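PDB 1SW6: regulatory protein SWI6 from Saccharomyces cerevisiae, which serves as the shared regulatory subunit of the yeast transcription complexes SBF, with SWI4, and MBF, with MBP1, which drive cell-cycle-dependent transcription. Local coordinates for the interface of chains A and B. Coordinates in Å, arbitrary orientation; residue numbers count along the deposited sequence, not the author numbering. Chains: chain A/B, Regulatory protein SWI6.

Contact 1 and contact 2 are adjoining patches of one interface between two copies of the SWI6 ankyrin-repeat domain, the centres of their C-alpha atoms about 8 Å apart. They share A:Cys217, B:Gly216 and B:Cys217, so the disulfide between the two cysteines belongs to both. On chain A, helix 167-173 ends in contact 1 and the chain runs straight on into contact 2 and helix 176-179. The interface is not an exact two-fold, and the structure alone does not establish that this covalently linked pair forms in the cell; SWI6 is known to assemble with SWI4 or MBP1.

Contact 1: the interface of chains A and B. Residues chain A 173, 211, 214-215, 217; chain B 216-218, 222-223.
The flat group here is the phenol ring of B:Tyr223, with CG of its own neighbour B:Lys222 over the centre of one face, 3.7 Å above the plane. Chain A meets the ring's hydroxyl tip rather than a face: OH of B:Tyr223 hydrogen-bonds OG1 of A:Thr215, a very short pair as modelled, with the direction of donation undecided. A:Thr215 holds OG1 in the crowded position between backbone N and carbonyl carbon (chi1 57°), which places the hydroxyl where it and the residue's own carbonyl both meet the side-chain amine of B:Lys222. B:Lys222 NZ lies 2.7 Å from A:Thr215 O, in the carbonyl plane on a lone pair, and 3.0 Å from A:Thr215 OG1. The same nitrogen also reaches B:Cys217 O on its own chain at 3.3 Å, again on a lone pair; three oxygens thus grip NZ, a setting that would probably suit a charged amine. A bend at chi3 (-82°) helps direct the lysine tip there.

A disulfide joins the chains, A:Cys217 SG to B:Cys217 SG at 2.0 Å, both sulfurs anti to their carbonyl carbons. A:Met214, bent at chi2, packs on B:Cys217, its CB 3.6 Å from B:Cys217 CB and its CG against the B:Cys217 carbonyl oxygen, while its CE touches CB of B:Ser218. The backbone N of B:Cys217 donates to A:Lys173 O at 2.8 Å, nearly along the C=O axis and fairly straight at 166°. In the fold, chain A contributes the end of helix 167-173, in the second ankyrin repeat, and the loop after helix 204-212; that loop, the chain B loop and the start of helix 221-234 belong to the third.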
ATOM      1  N   LYS A 173      11.039  -4.110   0.958  1.00 33.55           N
ATOM      2  CA  LYS A 173      10.232  -3.399   1.945  1.00 34.64           C
ATOM      3  C   LYS A 173       8.958  -4.170   2.299  1.00 35.21           C
ATOM      4  O   LYS A 173       8.165  -3.710   3.128  1.00 35.74           O
ATOM      5  CB  LYS A 173       9.884  -1.991   1.454  1.00 36.24           C
ATOM      6  CG  LYS A 173      11.086  -1.066   1.424  1.00 39.33           C
ATOM      7  CD  LYS A 173      10.714   0.336   0.974  1.00 43.69           C
ATOM      8  CE  LYS A 173       9.841   1.040   2.006  1.00 44.53           C
ATOM      9  NZ  LYS A 173       9.729   2.482   1.673  1.00 48.57           N
ATOM     10  N   THR A 211      13.859  -2.293   6.993  1.00 38.54           N
ATOM     11  CA  THR A 211      12.781  -3.268   7.081  1.00 38.27           C
ATOM     12  C   THR A 211      12.969  -4.221   8.248  1.00 38.20           C
ATOM     13  O   THR A 211      12.006  -4.580   8.931  1.00 38.68           O
ATOM     14  CB  THR A 211      12.669  -4.095   5.784  1.00 37.88           C
ATOM     15  OG1 THR A 211      12.186  -3.261   4.729  1.00 36.54           O
ATOM     16  CG2 THR A 211      11.720  -5.248   5.965  1.00 39.64           C
ATOM     17  N   MET A 214      11.034  -3.435  11.330  1.00 46.73           N
ATOM     18  CA  MET A 214       9.574  -3.524  11.360  1.00 47.72           C
ATOM     19  C   MET A 214       9.121  -4.863  11.917  1.00 47.40           C
ATOM     20  O   MET A 214       9.653  -5.911  11.557  1.00 47.03           O
ATOM     21  CB  MET A 214       8.998  -3.349   9.950  1.00 48.53           C
ATOM     22  CG  MET A 214       9.352  -2.029   9.292  1.00 51.36           C
ATOM     23  SD  MET A 214       9.001  -0.614  10.361  1.00 57.49           S
ATOM     24  CE  MET A 214       9.911   0.714   9.478  1.00 55.12           C
ATOM     25  N   THR A 215       8.120  -4.823  12.784  1.00 47.22           N
ATOM     26  CA  THR A 215       7.587  -6.034  13.398  1.00 47.94           C
ATOM     27  C   THR A 215       7.234  -7.120  12.376  1.00 48.98           C
ATOM     28  O   THR A 215       6.568  -6.859  11.370  1.00 49.04           O
ATOM     29  CB  THR A 215       6.327  -5.708  14.225  1.00 48.30           C
ATOM     30  OG1 THR A 215       5.361  -5.073  13.376  1.00 47.48           O
ATOM     31  CG2 THR A 215       6.677  -4.782  15.400  1.00 46.94           C
ATOM     32  N   CYS A 217       9.106  -8.538  10.249  1.00 48.78           N
ATOM     33  CA  CYS A 217       9.868  -8.486   9.004  1.00 48.53           C
ATOM     34  C   CYS A 217      11.360  -8.755   9.199  1.00 47.72           C
ATOM     35  O   CYS A 217      12.152  -8.647   8.255  1.00 47.49           O
ATOM     36  CB  CYS A 217       9.629  -7.129   8.335  1.00 49.62           C
ATOM     37  SG  CYS A 217       7.858  -6.909   7.948  1.00 51.66           S
TER
ATOM     38  N   GLY B 216       4.022  -2.311   2.207  1.00 51.12           N
ATOM     39  CA  GLY B 216       5.108  -2.950   2.923  1.00 51.84           C
ATOM     40  C   GLY B 216       5.002  -3.116   4.424  1.00 51.96           C
ATOM     41  O   GLY B 216       3.930  -3.031   5.024  1.00 51.30           O
ATOM     42  N   CYS B 217       6.166  -3.364   5.014  1.00 51.91           N
ATOM     43  CA  CYS B 217       6.335  -3.570   6.438  1.00 51.97           C
ATOM     44  C   CYS B 217       6.218  -2.277   7.229  1.00 51.93           C
ATOM     45  O   CYS B 217       5.922  -2.300   8.423  1.00 51.84           O
ATOM     46  CB  CYS B 217       7.707  -4.200   6.684  1.00 53.06           C
ATOM     47  SG  CYS B 217       7.820  -5.943   6.157  1.00 55.37           S
ATOM     48  N   SER B 218       6.441  -1.149   6.562  1.00 52.03           N
ATOM     49  CA  SER B 218       6.371   0.145   7.235  1.00 52.54           C
ATOM     50  C   SER B 218       4.967   0.745   7.236  1.00 51.90           C
ATOM     51  O   SER B 218       4.749   1.827   7.789  1.00 53.21           O
ATOM     52  CB  SER B 218       7.348   1.140   6.589  1.00 52.99           C
ATOM     53  OG  SER B 218       6.921   1.507   5.286  1.00 53.97           O
ATOM     54  N   LYS B 222      -0.880  -3.228   7.869  1.00 35.42           N
ATOM     55  CA  LYS B 222      -0.580  -4.595   8.287  1.00 36.83           C
ATOM     56  C   LYS B 222      -1.298  -4.945   9.598  1.00 35.58           C
ATOM     57  O   LYS B 222      -1.409  -6.114   9.951  1.00 34.11           O
ATOM     58  CB  LYS B 222       0.935  -4.766   8.490  1.00 38.69           C
ATOM     59  CG  LYS B 222       1.494  -3.863   9.597  1.00 41.79           C
ATOM     60  CD  LYS B 222       3.023  -3.779   9.597  1.00 43.80           C
ATOM     61  CE  LYS B 222       3.662  -4.966  10.299  1.00 45.52           C
ATOM     62  NZ  LYS B 222       5.146  -4.817  10.380  1.00 49.10           N
ATOM     63  N   TYR B 223      -1.779  -3.930  10.315  1.00 35.06           N
ATOM     64  CA  TYR B 223      -2.440  -4.151  11.598  1.00 35.86           C
ATOM     65  C   TYR B 223      -3.950  -3.974  11.618  1.00 34.75           C
ATOM     66  O   TYR B 223      -4.597  -4.367  12.584  1.00 34.83           O
ATOM     67  CB  TYR B 223      -1.880  -3.198  12.657  1.00 38.12           C
ATOM     68  CG  TYR B 223      -0.394  -3.292  12.927  1.00 40.99           C
ATOM     69  CD1 TYR B 223       0.429  -2.178  12.754  1.00 42.65           C
ATOM     70  CD2 TYR B 223       0.180  -4.465  13.426  1.00 43.27           C
ATOM     71  CE1 TYR B 223       1.792  -2.220  13.082  1.00 45.79           C
ATOM     72  CE2 TYR B 223       1.549  -4.522  13.759  1.00 45.36           C
ATOM     73  CZ  TYR B 223       2.341  -3.393  13.588  1.00 46.40           C
ATOM     74  OH  TYR B 223       3.668  -3.409  13.956  1.00 49.43           O
TER

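Contact 2: the interface of chains A and B. Residues chain A 174-176, 179, 217; chain B 213, 215-217, 293-297.
This is a largely polar, partly water-mediated patch between two copies of the ankyrin-repeat domain, extending the disulfide-linked contact to a second loop of chain B in the deposited assembly. The side chain of A:Asn176 carries the middle. With CG anti to the carbonyl carbon (chi1 -64°), its ND2 donates to B:Leu293 O at 2.7 Å; the carbonyl lies near the asparagine's amide plane, the donor above the carbonyl's own plane. Water 1 lies 2.7 Å from A:Asn176 OD1 and also contacts B:Thr215 O and B:Asn295 ND2. The two asparagine side chains cross nearly at right angles, amide planes 81° apart. An alanine at A:Asn176 removes the amide that binds B:Leu293 O and water 1, and would probably loosen the interface here.

CG2 of A:Val175 lies against the B:Asn295 amide, and CG1 packs 3.6 Å from B:Cys217 SG. B:Ser297 OG donates to a lone pair of B:Asn295 OD1, in the carbonyl plane, helping fix that amide's rotation. A:Asp179 OD2 accepts a hydrogen bond from the backbone N of B:Ile296 at 3.0 Å, from above the carboxylate plane. Because B:Ile296 begins helix 296-305, the helix dipole would probably favour a charged carboxylate. Water 2 joins OD2 to B:Ser297 N, and A:Asp179 CB rests 3.5 Å from B:Ile296 CG1. For SWI6, the site sets segment 174-179 of one copy against 213-217 (third repeat) and 293-297 (fourth repeat) of the other, perhaps only in the crystal.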
ATOM      1  N   SER A 174       8.761  -5.333   1.671  1.00 34.16           N
ATOM      2  CA  SER A 174       7.603  -6.191   1.958  1.00 33.72           C
ATOM      3  C   SER A 174       8.114  -7.627   2.152  1.00 33.60           C
ATOM      4  O   SER A 174       9.206  -7.974   1.676  1.00 31.69           O
ATOM      5  CB  SER A 174       6.585  -6.141   0.814  1.00 34.44           C
ATOM      6  OG  SER A 174       7.055  -6.830  -0.325  1.00 36.72           O
ATOM      7  N   VAL A 175       7.346  -8.456   2.859  1.00 32.78           N
ATOM      8  CA  VAL A 175       7.776  -9.829   3.114  1.00 33.49           C
ATOM      9  C   VAL A 175       7.386 -10.765   1.999  1.00 33.38           C
ATOM     10  O   VAL A 175       7.747 -11.940   2.013  1.00 35.36           O
ATOM     11  CB  VAL A 175       7.176 -10.409   4.413  1.00 34.83           C
ATOM     12  CG1 VAL A 175       7.453  -9.483   5.578  1.00 34.55           C
ATOM     13  CG2 VAL A 175       5.687 -10.662   4.230  1.00 33.21           C
ATOM     14  N   ASN A 176       6.651 -10.238   1.032  1.00 33.59           N
ATOM     15  CA  ASN A 176       6.164 -11.025  -0.091  1.00 34.05           C
ATOM     16  C   ASN A 176       7.180 -11.880  -0.843  1.00 34.36           C
ATOM     17  O   ASN A 176       6.897 -13.031  -1.170  1.00 32.35           O
ATOM     18  CB  ASN A 176       5.439 -10.102  -1.068  1.00 34.19           C
ATOM     19  CG  ASN A 176       4.196  -9.488  -0.459  1.00 34.73           C
ATOM     20  OD1 ASN A 176       4.262  -8.886   0.618  1.00 37.37           O
ATOM     21  ND2 ASN A 176       3.056  -9.635  -1.138  1.00 34.25           N
ATOM     22  N   ASP A 179       8.377 -14.783   1.651  1.00 36.99           N
ATOM     23  CA  ASP A 179       7.340 -15.796   1.806  1.00 38.33           C
ATOM     24  C   ASP A 179       7.196 -16.631   0.547  1.00 38.39           C
ATOM     25  O   ASP A 179       6.996 -17.844   0.618  1.00 37.66           O
ATOM     26  CB  ASP A 179       5.996 -15.145   2.132  1.00 38.88           C
ATOM     27  CG  ASP A 179       5.952 -14.571   3.539  1.00 39.01           C
ATOM     28  OD1 ASP A 179       6.935 -14.743   4.289  1.00 40.70           O
ATOM     29  OD2 ASP A 179       4.929 -13.950   3.897  1.00 41.20           O
ATOM     30  N   CYS A 217       9.106  -8.538  10.249  1.00 48.78           N
ATOM     31  CA  CYS A 217       9.868  -8.486   9.004  1.00 48.53           C
ATOM     32  C   CYS A 217      11.360  -8.755   9.199  1.00 47.72           C
ATOM     33  O   CYS A 217      12.152  -8.647   8.255  1.00 47.49           O
ATOM     34  CB  CYS A 217       9.629  -7.129   8.335  1.00 49.62           C
ATOM     35  SG  CYS A 217       7.858  -6.909   7.948  1.00 51.66           S
TER
ATOM     36  N   GLY B 213      -1.774  -6.341   1.598  1.00 35.63           N
ATOM     37  CA  GLY B 213      -1.015  -7.257   0.761  1.00 36.70           C
ATOM     38  C   GLY B 213      -0.081  -6.573  -0.227  1.00 39.53           C
ATOM     39  O   GLY B 213       0.966  -7.114  -0.590  1.00 39.38           O
ATOM     40  N   THR B 215       1.134  -3.338   0.279  1.00 47.95           N
ATOM     41  CA  THR B 215       1.976  -2.328   0.901  1.00 49.72           C
ATOM     42  C   THR B 215       3.070  -3.058   1.674  1.00 50.06           C
ATOM     43  O   THR B 215       3.047  -4.282   1.798  1.00 50.22           O
ATOM     44  CB  THR B 215       1.186  -1.429   1.859  1.00 50.18           C
ATOM     45  OG1 THR B 215      -0.021  -0.994   1.225  1.00 53.74           O
ATOM     46  CG2 THR B 215       2.001  -0.198   2.191  1.00 53.05           C
ATOM     47  N   GLY B 216       4.022  -2.311   2.207  1.00 51.12           N
ATOM     48  CA  GLY B 216       5.108  -2.950   2.923  1.00 51.84           C
ATOM     49  C   GLY B 216       5.002  -3.116   4.424  1.00 51.96           C
ATOM     50  O   GLY B 216       3.930  -3.031   5.024  1.00 51.30           O
ATOM     51  N   CYS B 217       6.166  -3.364   5.014  1.00 51.91           N
ATOM     52  CA  CYS B 217       6.335  -3.570   6.438  1.00 51.97           C
ATOM     53  C   CYS B 217       6.218  -2.277   7.229  1.00 51.93           C
ATOM     54  O   CYS B 217       5.922  -2.300   8.423  1.00 51.84           O
ATOM     55  CB  CYS B 217       7.707  -4.200   6.684  1.00 53.06           C
ATOM     56  SG  CYS B 217       7.820  -5.943   6.157  1.00 55.37           S
ATOM     57  N   LEU B 293      -1.713 -12.426  -3.481  1.00 37.48           N
ATOM     58  CA  LEU B 293      -0.754 -11.360  -3.215  1.00 36.92           C
ATOM     59  C   LEU B 293       0.587 -11.887  -2.678  1.00 36.76           C
ATOM     60  O   LEU B 293       1.618 -11.236  -2.817  1.00 37.65           O
ATOM     61  CB  LEU B 293      -1.369 -10.323  -2.275  1.00 36.15           C
ATOM     62  CG  LEU B 293      -2.637  -9.641  -2.824  1.00 36.65           C
ATOM     63  CD1 LEU B 293      -3.138  -8.588  -1.841  1.00 37.75           C
ATOM     64  CD2 LEU B 293      -2.343  -8.996  -4.164  1.00 35.34           C
ATOM     65  N   GLY B 294       0.583 -13.064  -2.072  1.00 36.66           N
ATOM     66  CA  GLY B 294       1.839 -13.623  -1.595  1.00 36.72           C
ATOM     67  C   GLY B 294       2.346 -13.303  -0.191  1.00 36.32           C
ATOM     68  O   GLY B 294       3.511 -13.581   0.101  1.00 36.15           O
ATOM     69  N   ASN B 295       1.517 -12.700   0.662  1.00 33.90           N
ATOM     70  CA  ASN B 295       1.933 -12.424   2.044  1.00 33.99           C
ATOM     71  C   ASN B 295       1.266 -13.556   2.835  1.00 32.66           C
ATOM     72  O   ASN B 295       0.050 -13.558   3.013  1.00 32.84           O
ATOM     73  CB  ASN B 295       1.428 -11.054   2.515  1.00 32.35           C
ATOM     74  CG  ASN B 295       1.808 -10.745   3.957  1.00 33.95           C
ATOM     75  OD1 ASN B 295       1.859 -11.640   4.802  1.00 31.97           O
ATOM     76  ND2 ASN B 295       2.063  -9.466   4.250  1.00 31.11           N
ATOM     77  N   ILE B 296       2.062 -14.535   3.264  1.00 32.21           N
ATOM     78  CA  ILE B 296       1.551 -15.691   4.008  1.00 33.24           C
ATOM     79  C   ILE B 296       0.841 -15.330   5.306  1.00 33.02           C
ATOM     80  O   ILE B 296      -0.175 -15.934   5.651  1.00 32.96           O
ATOM     81  CB  ILE B 296       2.687 -16.684   4.363  1.00 35.49           C
ATOM     82  CG1 ILE B 296       3.325 -17.232   3.091  1.00 39.90           C
ATOM     83  CG2 ILE B 296       2.136 -17.840   5.191  1.00 36.99           C
ATOM     84  CD1 ILE B 296       4.528 -18.149   3.360  1.00 41.14           C
ATOM     85  N   SER B 297       1.367 -14.349   6.037  1.00 32.13           N
ATOM     86  CA  SER B 297       0.743 -13.976   7.300  1.00 31.98           C
ATOM     87  C   SER B 297      -0.709 -13.515   7.135  1.00 32.11           C
ATOM     88  O   SER B 297      -1.522 -13.717   8.038  1.00 31.89           O
ATOM     89  CB  SER B 297       1.569 -12.891   8.008  1.00 33.27           C
ATOM     90  OG  SER B 297       1.724 -11.725   7.207  1.00 35.79           O
TER
HETATM   91  O   HOH W   1       2.620  -7.435   2.260  1.00 36.81           O
HETATM   92  O   HOH W   2       4.294 -13.296   6.269  1.00 44.07           O